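Long-range contacts in mannose-6-phosphate isomerase (Helicobacter pylori, PDB 2QH5), which probably transfers GMP from GTP to mannose 1-phosphate, giving GDP-mannose and diphosphate, the chain here being the N-terminal nucleotidyltransferase part of a type 2 mannose-6-phosphate isomerase: residues H114-A125 and V260-D268; V163-S171 and S245-Q253. All coordinates share one frame; numbering follows the deposited sequence.

Contact 1 of 2, residues H114-A125 and V260-D268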
loop_
_atom_site.group_PDB
_atom_site.type_symbol
_atom_site.label_atom_id
_atom_site.label_comp_id
_atom_site.label_asym_id
_atom_site.label_seq_id
_atom_site.Cartn_x
_atom_site.Cartn_y
_atom_site.Cartn_z
ATOM N N HIS A 114 2.256 -3.697 -9.757
ATOM C CA HIS A 114 1.044 -3.269 -10.443
ATOM C C HIS A 114 1.336 -2.707 -11.822
ATOM O O HIS A 114 2.279 -1.929 -12.006
ATOM C CB HIS A 114 0.310 -2.199 -9.630
ATOM C CG HIS A 114 -0.553 -2.748 -8.536
ATOM N ND1 HIS A 114 -1.081 -1.951 -7.541
ATOM C CD2 HIS A 114 -0.975 -4.008 -8.273
ATOM C CE1 HIS A 114 -1.801 -2.697 -6.722
ATOM N NE2 HIS A 114 -1.748 -3.949 -7.140
ATOM N N LEU A 115 0.507 -3.100 -12.783
ATOM C CA LEU A 115 0.539 -2.514 -14.113
ATOM C C LEU A 115 -0.726 -1.680 -14.312
ATOM O O LEU A 115 -1.850 -2.183 -14.206
ATOM C CB LEU A 115 0.646 -3.600 -15.186
ATOM C CG LEU A 115 1.558 -3.366 -16.398
ATOM C CD1 LEU A 115 1.333 -4.482 -17.418
ATOM C CD2 LEU A 115 1.380 -1.985 -17.050
ATOM N N ILE A 116 -0.525 -0.394 -14.576
ATOM C CA ILE A 116 -1.614 0.538 -14.803
ATOM C C ILE A 116 -1.258 1.340 -16.048
ATOM O O ILE A 116 -0.261 2.065 -16.067
ATOM C CB ILE A 116 -1.850 1.443 -13.566
ATOM C CG1 ILE A 116 -2.564 0.649 -12.468
ATOM C CG2 ILE A 116 -2.683 2.670 -13.928
ATOM C CD1 ILE A 116 -2.274 1.113 -11.060
ATOM N N LYS A 117 -2.072 1.180 -17.091
ATOM C CA LYS A 117 -1.783 1.761 -18.398
ATOM C C LYS A 117 -2.455 3.114 -18.647
ATOM O O LYS A 117 -1.815 4.040 -19.150
ATOM C CB LYS A 117 -2.107 0.763 -19.510
ATOM C CG LYS A 117 -0.992 -0.244 -19.747
ATOM C CD LYS A 117 -1.528 -1.582 -20.228
ATOM C CE LYS A 117 -2.138 -2.376 -19.079
ATOM N NZ LYS A 117 -2.721 -3.670 -19.530
ATOM N N ASP A 118 -3.735 3.232 -18.297
ATOM C CA ASP A 118 -4.411 4.525 -18.388
ATOM C C ASP A 118 -3.988 5.384 -17.203
ATOM O O ASP A 118 -4.523 5.253 -16.106
ATOM C CB ASP A 118 -5.936 4.358 -18.436
ATOM C CG ASP A 118 -6.652 5.607 -18.948
ATOM O OD1 ASP A 118 -7.567 5.454 -19.784
ATOM O OD2 ASP A 118 -6.311 6.736 -18.525
ATOM N N LEU A 119 -3.018 6.261 -17.440
ATOM C CA LEU A 119 -2.429 7.069 -16.380
ATOM C C LEU A 119 -3.292 8.276 -16.012
ATOM O O LEU A 119 -3.151 8.840 -14.925
ATOM C CB LEU A 119 -1.014 7.502 -16.777
ATOM C CG LEU A 119 -0.085 8.003 -15.665
ATOM C CD1 LEU A 119 1.268 7.298 -15.713
ATOM C CD2 LEU A 119 0.070 9.525 -15.717
ATOM N N GLN A 120 -4.185 8.672 -16.914
ATOM C CA GLN A 120 -5.080 9.799 -16.646
ATOM C C GLN A 120 -6.229 9.377 -15.733
ATOM O O GLN A 120 -6.606 10.111 -14.816
ATOM C CB GLN A 120 -5.606 10.418 -17.949
ATOM C CG GLN A 120 -6.196 11.821 -17.774
ATOM C CD GLN A 120 -5.300 12.739 -16.949
ATOM O OE1 GLN A 120 -4.160 13.017 -17.325
ATOM N NE2 GLN A 120 -5.815 13.208 -15.815
ATOM N N ALA A 121 -6.765 8.186 -15.985
ATOM C CA ALA A 121 -7.792 7.588 -15.138
ATOM C C ALA A 121 -7.240 7.252 -13.748
ATOM O O ALA A 121 -7.983 7.264 -12.754
ATOM C CB ALA A 121 -8.356 6.345 -15.801
ATOM N N TYR A 122 -5.940 6.948 -13.695
ATOM C CA TYR A 122 -5.233 6.720 -12.437
ATOM C C TYR A 122 -5.137 8.004 -11.634
ATOM O O TYR A 122 -5.433 8.021 -10.443
ATOM C CB TYR A 122 -3.822 6.178 -12.689
ATOM C CG TYR A 122 -3.069 5.870 -11.412
ATOM C CD1 TYR A 122 -3.289 4.678 -10.730
ATOM C CD2 TYR A 122 -2.150 6.776 -10.875
ATOM C CE1 TYR A 122 -2.622 4.391 -9.558
ATOM C CE2 TYR A 122 -1.476 6.496 -9.696
ATOM C CZ TYR A 122 -1.717 5.299 -9.044
ATOM O OH TYR A 122 -1.058 4.989 -7.877
ATOM N N GLU A 123 -4.717 9.072 -12.302
ATOM C CA GLU A 123 -4.476 10.365 -11.673
ATOM C C GLU A 123 -5.756 10.974 -11.103
ATOM O O GLU A 123 -5.720 11.658 -10.074
ATOM C CB GLU A 123 -3.865 11.303 -12.709
ATOM C CG GLU A 123 -3.040 12.437 -12.155
ATOM C CD GLU A 123 -1.923 12.845 -13.109
ATOM O OE1 GLU A 123 -1.569 12.031 -13.994
ATOM O OE2 GLU A 123 -1.394 13.971 -12.968
ATOM N N ASN A 124 -6.874 10.719 -11.790
ATOM C CA ASN A 124 -8.207 11.182 -11.378
ATOM C C ASN A 124 -8.668 10.504 -10.092
ATOM O O ASN A 124 -9.085 11.179 -9.139
ATOM C CB ASN A 124 -9.244 10.922 -12.485
ATOM C CG ASN A 124 -9.019 11.774 -13.732
ATOM O OD1 ASN A 124 -8.576 12.923 -13.654
ATOM N ND2 ASN A 124 -9.336 11.207 -14.893
ATOM N N ALA A 125 -8.586 9.170 -10.086
ATOM C CA ALA A 125 -8.892 8.337 -8.918
ATOM C C ALA A 125 -8.062 8.714 -7.688
ATOM O O ALA A 125 -8.569 8.697 -6.562
ATOM C CB ALA A 125 -8.712 6.863 -9.251
ATOM N N VAL A 260 -13.051 4.058 -4.376
ATOM C CA VAL A 260 -12.954 4.790 -5.643
ATOM C C VAL A 260 -12.677 3.756 -6.737
ATOM O O VAL A 260 -11.815 2.904 -6.567
ATOM C CB VAL A 260 -11.829 5.859 -5.613
ATOM C CG1 VAL A 260 -11.796 6.656 -6.911
ATOM C CG2 VAL A 260 -12.008 6.804 -4.441
ATOM N N GLU A 261 -13.411 3.812 -7.845
ATOM C CA GLU A 261 -13.240 2.829 -8.925
ATOM C C GLU A 261 -11.953 3.037 -9.720
ATOM O O GLU A 261 -11.624 4.161 -10.106
ATOM C CB GLU A 261 -14.430 2.861 -9.886
ATOM C CG GLU A 261 -15.774 2.542 -9.257
ATOM C CD GLU A 261 -16.936 2.979 -10.128
ATOM O OE1 GLU A 261 -16.859 2.802 -11.363
ATOM O OE2 GLU A 261 -17.928 3.502 -9.576
ATOM N N LEU A 262 -11.228 1.948 -9.954
ATOM C CA LEU A 262 -10.051 1.979 -10.817
ATOM C C LEU A 262 -10.366 1.399 -12.190
ATOM O O LEU A 262 -10.432 0.177 -12.370
ATOM C CB LEU A 262 -8.862 1.247 -10.183
ATOM C CG LEU A 262 -7.816 2.099 -9.457
ATOM C CD1 LEU A 262 -6.780 1.216 -8.786
ATOM C CD2 LEU A 262 -7.137 3.074 -10.410
ATOM N N ASN A 263 -10.576 2.293 -13.151
ATOM C CA ASN A 263 -10.808 1.909 -14.534
ATOM C C ASN A 263 -9.618 2.380 -15.357
ATOM O O ASN A 263 -9.705 3.373 -16.085
ATOM C CB ASN A 263 -12.107 2.536 -15.053
ATOM C CG ASN A 263 -13.169 2.665 -13.970
ATOM O OD1 ASN A 263 -13.424 1.725 -13.218
ATOM N ND2 ASN A 263 -13.792 3.837 -13.890
ATOM N N ALA A 264 -8.501 1.670 -15.223
ATOM C CA ALA A 264 -7.241 2.118 -15.809
ATOM C C ALA A 264 -6.396 0.986 -16.404
ATOM O O ALA A 264 -5.194 1.157 -16.621
ATOM C CB ALA A 264 -6.437 2.905 -14.773
ATOM N N LYS A 265 -7.042 -0.148 -16.687
ATOM C CA LYS A 265 -6.374 -1.387 -17.125
ATOM C C LYS A 265 -5.390 -1.914 -16.079
ATOM O O LYS A 265 -4.206 -2.132 -16.359
ATOM C CB LYS A 265 -5.708 -1.237 -18.501
ATOM C CG LYS A 265 -6.617 -1.575 -19.667
ATOM C CD LYS A 265 -5.821 -1.729 -20.950
ATOM C CE LYS A 265 -6.679 -2.297 -22.067
ATOM N NZ LYS A 265 -5.872 -2.547 -23.293
ATOM N N TRP A 266 -5.910 -2.115 -14.873
ATOM C CA TRP A 266 -5.137 -2.588 -13.735
ATOM C C TRP A 266 -4.811 -4.079 -13.854
ATOM O O TRP A 266 -5.704 -4.906 -14.071
ATOM C CB TRP A 266 -5.923 -2.305 -12.453
ATOM C CG TRP A 266 -5.306 -2.822 -11.186
ATOM C CD1 TRP A 266 -4.414 -2.169 -10.384
ATOM C CD2 TRP A 266 -5.564 -4.086 -10.555
ATOM N NE1 TRP A 266 -4.092 -2.952 -9.301
ATOM C CE2 TRP A 266 -4.783 -4.133 -9.381
ATOM C CE3 TRP A 266 -6.373 -5.183 -10.873
ATOM C CZ2 TRP A 266 -4.787 -5.236 -8.525
ATOM C CZ3 TRP A 266 -6.375 -6.277 -10.021
ATOM C CH2 TRP A 266 -5.587 -6.294 -8.861
ATOM N N SER A 267 -3.530 -4.411 -13.713
ATOM C CA SER A 267 -3.082 -5.801 -13.777
ATOM C C SER A 267 -2.311 -6.228 -12.525
ATOM O O SER A 267 -1.696 -5.401 -11.845
ATOM C CB SER A 267 -2.236 -6.044 -15.031
ATOM O OG SER A 267 -3.046 -6.083 -16.191
ATOM N N ASP A 268 -2.356 -7.528 -12.238
ATOM C CA ASP A 268 -1.662 -8.107 -11.094
ATOM C C ASP A 268 -1.010 -9.440 -11.461
ATOM O O ASP A 268 0.173 -9.661 -11.201
ATOM C CB ASP A 268 -2.632 -8.302 -9.927
ATOM C CG ASP A 268 -1.918 -8.510 -8.601
ATOM O OD1 ASP A 268 -0.844 -7.902 -8.391
ATOM O OD2 ASP A 268 -2.434 -9.275 -7.760
HETATM O O HOH W 1 -1.637 -6.360 -6.198
#
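Trp266 turns the edge of its indole onto the face of the His114 imidazole, a T-shaped pair within the GT-A nucleotidyltransferase fold, where the chain leaving strand 257-261 runs antiparallel to the loop ahead of helix 119-134. The five-membered rings have centroids 4.4 Å apart and planes inclined at 67°, with NE1 of Trp266 over the middle of the imidazole. Trp266 swings its ring there by holding CG anti to the backbone N (chi1 176°). The same indole edge receives Ile116, whose CG1 and CD1 both lie 4.0 Å from Trp266 CD1; a branched aliphatic chain sets two carbons against that edge. In the backbone, Leu115 and Ser267 form a single antiparallel hydrogen-bonded pair: Ser267 N donates to Leu115 O at 2.8 Å, and the return bond is weak.

Toward the helix the small residues take over. Ala264 O accepts from Asp118 N and, weakly, from Lys117 N, so one carbonyl meets two successive amides. Ala264 CB touches Ile116 CG2 at 3.9 Å and Ala121 CB at 4.1 Å; alanines let the loop come close to the first helical turn. Asp118 is the N-cap, and its OD2 accepts from Ala121 N at 3.0 Å, met from above the carboxylate plane. One turn after Ala121, Ala125 CB rests on Val260 CG1, while Tyr122 lies alongside Leu262 and sends its hydroxyl to Asn47. At the far end a water joins two side chains, 2.6 Å from His114 NE2 and weakly donating to Asp268 OD1.

Contact 2 of 2, residues V163-S171 and S245-Q253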
loop_
_atom_site.group_PDB
_atom_site.type_symbol
_atom_site.label_atom_id
_atom_site.label_comp_id
_atom_site.label_asym_id
_atom_site.label_seq_id
_atom_site.Cartn_x
_atom_site.Cartn_y
_atom_site.Cartn_z
ATOM N N VAL A 163 -18.934 1.260 1.173
ATOM C CA VAL A 163 -18.687 -0.179 1.186
ATOM C C VAL A 163 -19.522 -0.839 2.283
ATOM O O VAL A 163 -19.474 -0.434 3.446
ATOM C CB VAL A 163 -17.153 -0.560 1.230
ATOM C CG1 VAL A 163 -16.293 0.541 0.625
ATOM C CG2 VAL A 163 -16.673 -0.923 2.629
ATOM N N LYS A 164 -20.326 -1.821 1.887
ATOM C CA LYS A 164 -21.199 -2.526 2.819
ATOM C C LYS A 164 -20.400 -3.498 3.677
ATOM O O LYS A 164 -20.693 -3.675 4.860
ATOM C CB LYS A 164 -22.348 -3.234 2.084
ATOM C CG LYS A 164 -23.377 -2.271 1.491
ATOM C CD LYS A 164 -24.799 -2.646 1.890
ATOM C CE LYS A 164 -25.483 -3.531 0.855
ATOM N NZ LYS A 164 -26.211 -2.731 -0.172
ATOM N N ARG A 165 -19.396 -4.125 3.070
ATOM C CA ARG A 165 -18.406 -4.902 3.812
ATOM C C ARG A 165 -17.187 -5.278 2.966
ATOM O O ARG A 165 -17.194 -5.168 1.735
ATOM C CB ARG A 165 -19.015 -6.156 4.471
ATOM C CG ARG A 165 -18.929 -7.409 3.630
ATOM C CD ARG A 165 -20.259 -7.807 3.065
ATOM N NE ARG A 165 -20.727 -9.064 3.640
ATOM C CZ ARG A 165 -21.482 -9.952 2.996
ATOM N NH1 ARG A 165 -21.865 -9.739 1.741
ATOM N NH2 ARG A 165 -21.850 -11.067 3.610
ATOM N N PHE A 166 -16.141 -5.708 3.666
ATOM C CA PHE A 166 -14.912 -6.184 3.064
ATOM C C PHE A 166 -14.786 -7.658 3.415
ATOM O O PHE A 166 -14.803 -8.024 4.591
ATOM C CB PHE A 166 -13.733 -5.413 3.655
ATOM C CG PHE A 166 -12.499 -5.441 2.811
ATOM C CD1 PHE A 166 -12.066 -4.290 2.169
ATOM C CD2 PHE A 166 -11.760 -6.614 2.666
ATOM C CE1 PHE A 166 -10.922 -4.306 1.388
ATOM C CE2 PHE A 166 -10.618 -6.643 1.888
ATOM C CZ PHE A 166 -10.198 -5.487 1.248
ATOM N N ILE A 167 -14.680 -8.504 2.398
ATOM C CA ILE A 167 -14.415 -9.922 2.625
ATOM C C ILE A 167 -13.161 -10.354 1.863
ATOM O O ILE A 167 -13.180 -10.506 0.640
ATOM C CB ILE A 167 -15.649 -10.851 2.317
ATOM C CG1 ILE A 167 -16.343 -10.487 0.994
ATOM C CG2 ILE A 167 -16.639 -10.844 3.482
ATOM C CD1 ILE A 167 -17.608 -9.664 1.127
ATOM N N GLU A 168 -12.055 -10.513 2.586
ATOM C CA GLU A 168 -10.796 -10.885 1.941
ATOM C C GLU A 168 -10.670 -12.395 1.822
ATOM O O GLU A 168 -10.843 -13.115 2.809
ATOM C CB GLU A 168 -9.578 -10.312 2.670
ATOM C CG GLU A 168 -8.376 -10.165 1.748
ATOM C CD GLU A 168 -7.075 -10.572 2.401
ATOM O OE1 GLU A 168 -6.006 -10.244 1.840
ATOM O OE2 GLU A 168 -7.114 -11.223 3.467
ATOM N N LYS A 169 -10.370 -12.847 0.605
ATOM C CA LYS A 169 -10.246 -14.271 0.267
ATOM C C LYS A 169 -11.447 -15.116 0.731
ATOM O O LYS A 169 -11.373 -15.808 1.751
ATOM C CB LYS A 169 -8.917 -14.850 0.784
ATOM C CG LYS A 169 -7.675 -14.156 0.229
ATOM C CD LYS A 169 -6.406 -14.658 0.900
ATOM C CE LYS A 169 -5.186 -13.932 0.364
ATOM N NZ LYS A 169 -3.918 -14.527 0.852
ATOM N N PRO A 170 -12.567 -15.044 -0.014
ATOM C CA PRO A 170 -13.721 -15.879 0.310
ATOM C C PRO A 170 -13.575 -17.281 -0.290
ATOM O O PRO A 170 -12.634 -17.531 -1.043
ATOM C CB PRO A 170 -14.880 -15.128 -0.345
ATOM C CG PRO A 170 -14.264 -14.440 -1.523
ATOM C CD PRO A 170 -12.817 -14.184 -1.189
ATOM N N SER A 171 -14.487 -18.189 0.051
ATOM C CA SER A 171 -14.514 -19.512 -0.575
ATOM C C SER A 171 -14.964 -19.385 -2.033
ATOM O O SER A 171 -15.636 -18.417 -2.390
ATOM C CB SER A 171 -15.425 -20.469 0.206
ATOM O OG SER A 171 -16.734 -19.946 0.351
ATOM N N SER A 245 -2.102 -9.134 7.421
ATOM C CA SER A 245 -2.476 -8.265 6.327
ATOM C C SER A 245 -3.285 -7.074 6.762
ATOM O O SER A 245 -4.026 -7.159 7.706
ATOM C CB SER A 245 -3.320 -9.052 5.365
ATOM O OG SER A 245 -3.142 -8.521 4.092
ATOM N N ILE A 246 -3.179 -5.966 6.050
ATOM C CA ILE A 246 -3.995 -4.811 6.424
ATOM C C ILE A 246 -5.492 -5.093 6.232
ATOM O O ILE A 246 -6.339 -4.584 6.977
ATOM C CB ILE A 246 -3.547 -3.546 5.659
ATOM C CG1 ILE A 246 -4.175 -2.292 6.261
ATOM C CG2 ILE A 246 -3.843 -3.673 4.179
ATOM C CD1 ILE A 246 -3.833 -2.095 7.729
ATOM N N ASP A 247 -5.790 -5.947 5.254
ATOM C CA ASP A 247 -7.150 -6.319 4.918
ATOM C C ASP A 247 -7.780 -7.088 6.056
ATOM O O ASP A 247 -8.947 -6.894 6.354
ATOM C CB ASP A 247 -7.182 -7.148 3.635
ATOM C CG ASP A 247 -6.338 -6.541 2.522
ATOM O OD1 ASP A 247 -5.088 -6.600 2.606
ATOM O OD2 ASP A 247 -6.924 -6.019 1.552
ATOM N N ILE A 248 -6.999 -7.947 6.703
ATOM C CA ILE A 248 -7.489 -8.735 7.832
ATOM C C ILE A 248 -7.488 -7.902 9.113
ATOM O O ILE A 248 -8.474 -7.884 9.854
ATOM C CB ILE A 248 -6.662 -10.040 8.002
ATOM C CG1 ILE A 248 -6.942 -10.999 6.838
ATOM C CG2 ILE A 248 -6.965 -10.721 9.337
ATOM C CD1 ILE A 248 -5.869 -12.056 6.616
ATOM N N ALA A 249 -6.383 -7.193 9.344
ATOM C CA ALA A 249 -6.176 -6.392 10.556
ATOM C C ALA A 249 -7.177 -5.263 10.736
ATOM O O ALA A 249 -7.640 -5.000 11.853
ATOM C CB ALA A 249 -4.759 -5.821 10.576
ATOM N N LEU A 250 -7.505 -4.594 9.637
ATOM C CA LEU A 250 -8.189 -3.313 9.729
ATOM C C LEU A 250 -9.376 -3.161 8.791
ATOM O O LEU A 250 -10.454 -2.738 9.214
ATOM C CB LEU A 250 -7.189 -2.182 9.491
ATOM C CG LEU A 250 -7.675 -0.738 9.573
ATOM C CD1 LEU A 250 -8.308 -0.434 10.926
ATOM C CD2 LEU A 250 -6.507 0.187 9.292
ATOM N N MET A 251 -9.175 -3.506 7.524
ATOM C CA MET A 251 -10.183 -3.257 6.500
ATOM C C MET A 251 -11.455 -4.093 6.675
ATOM O O MET A 251 -12.510 -3.720 6.187
ATOM C CB MET A 251 -9.594 -3.431 5.094
ATOM C CG MET A 251 -8.361 -2.580 4.826
ATOM S SD MET A 251 -8.685 -0.808 4.921
ATOM C CE MET A 251 -7.040 -0.127 5.021
ATOM N N GLN A 252 -11.370 -5.204 7.393
ATOM C CA GLN A 252 -12.567 -6.003 7.662
ATOM C C GLN A 252 -13.340 -5.518 8.896
ATOM O O GLN A 252 -14.389 -6.073 9.238
ATOM C CB GLN A 252 -12.212 -7.486 7.804
ATOM C CG GLN A 252 -11.924 -8.176 6.482
ATOM C CD GLN A 252 -11.958 -9.691 6.585
ATOM O OE1 GLN A 252 -12.065 -10.386 5.575
ATOM N NE2 GLN A 252 -11.868 -10.211 7.809
ATOM N N GLN A 253 -12.834 -4.482 9.560
ATOM C CA GLN A 253 -13.437 -4.028 10.809
ATOM C C GLN A 253 -13.652 -2.534 10.885
ATOM O O GLN A 253 -14.376 -2.063 11.761
ATOM C CB GLN A 253 -12.587 -4.469 11.995
ATOM C CG GLN A 253 -12.875 -5.877 12.436
ATOM C CD GLN A 253 -11.623 -6.696 12.523
ATOM O OE1 GLN A 253 -11.496 -7.718 11.849
ATOM N NE2 GLN A 253 -10.671 -6.245 13.336
#
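The Phe166 ring carries Met251 CB over one face, 4.1 Å from the ring centroid, a CH-pi contact displaced toward the rim; at its edge, in plane, lies CB of Glu168 from its own strand. Asp247 OD2 approaches obliquely, 3.3 Å from Phe166 CZ. A second pair of flat groups stacks beside the ring: the carboxylates of Glu168 and Asp247 are only 3° from parallel, although their side chains cross at about a right angle. Phe166 and Glu168 both point from strand 165-168 toward helix 246-251, which runs roughly antiparallel to it at 151°. A phenyl suits its place because its face takes Met251 CB, and the longer Glu168 passes over Asp247 CB to lay OE2 3.4 Å from Ile248 CG1.

Residues 168-170 read Glu-Lys-Pro, a signature of sugar-phosphate nucleotidyltransferases that probably lies at the sugar-phosphate site, as in relatives; the contact sets helix 246-251 against the strand leading into it. Glu168 OE1 comes within 3.8 Å of Asp247 OD1, an approach of two acids, with Ser245 and Asn187 also close to Asp247.

Gln252, just beyond the helix, crosses the Phe166 side chain with its chain extended past CG. Its OE1 thereby accepts from Glu168 N at 3.0 Å, nearly straight at 172° and in the carbonyl plane. Strand 153-156 pairs with the strand's other edge, so this glutamine serves an edge amide much as a neighbouring strand would, fixing the backbone of Glu168.

From the N terminus, the chain first meets contact 1 at 114-125, entering helix 119-134, then passes through strands 138-144 and 153-156 to reach 163-171 and open contact 2. The intervening 73 residues include strand 184-194 and several helices before 245-253 closes that inner loop. Strand 257-261 follows soon after, and 260-268 closes the outer loop, so contact 2 is nested inside contact 1. Their centres lie 22 Å apart and they do not touch, yet both reach the same mixed sheet: contact 1 ties the end of strand 257-261 to helix 119-134, while contact 2 fastens helix 246-251 to strand 165-168.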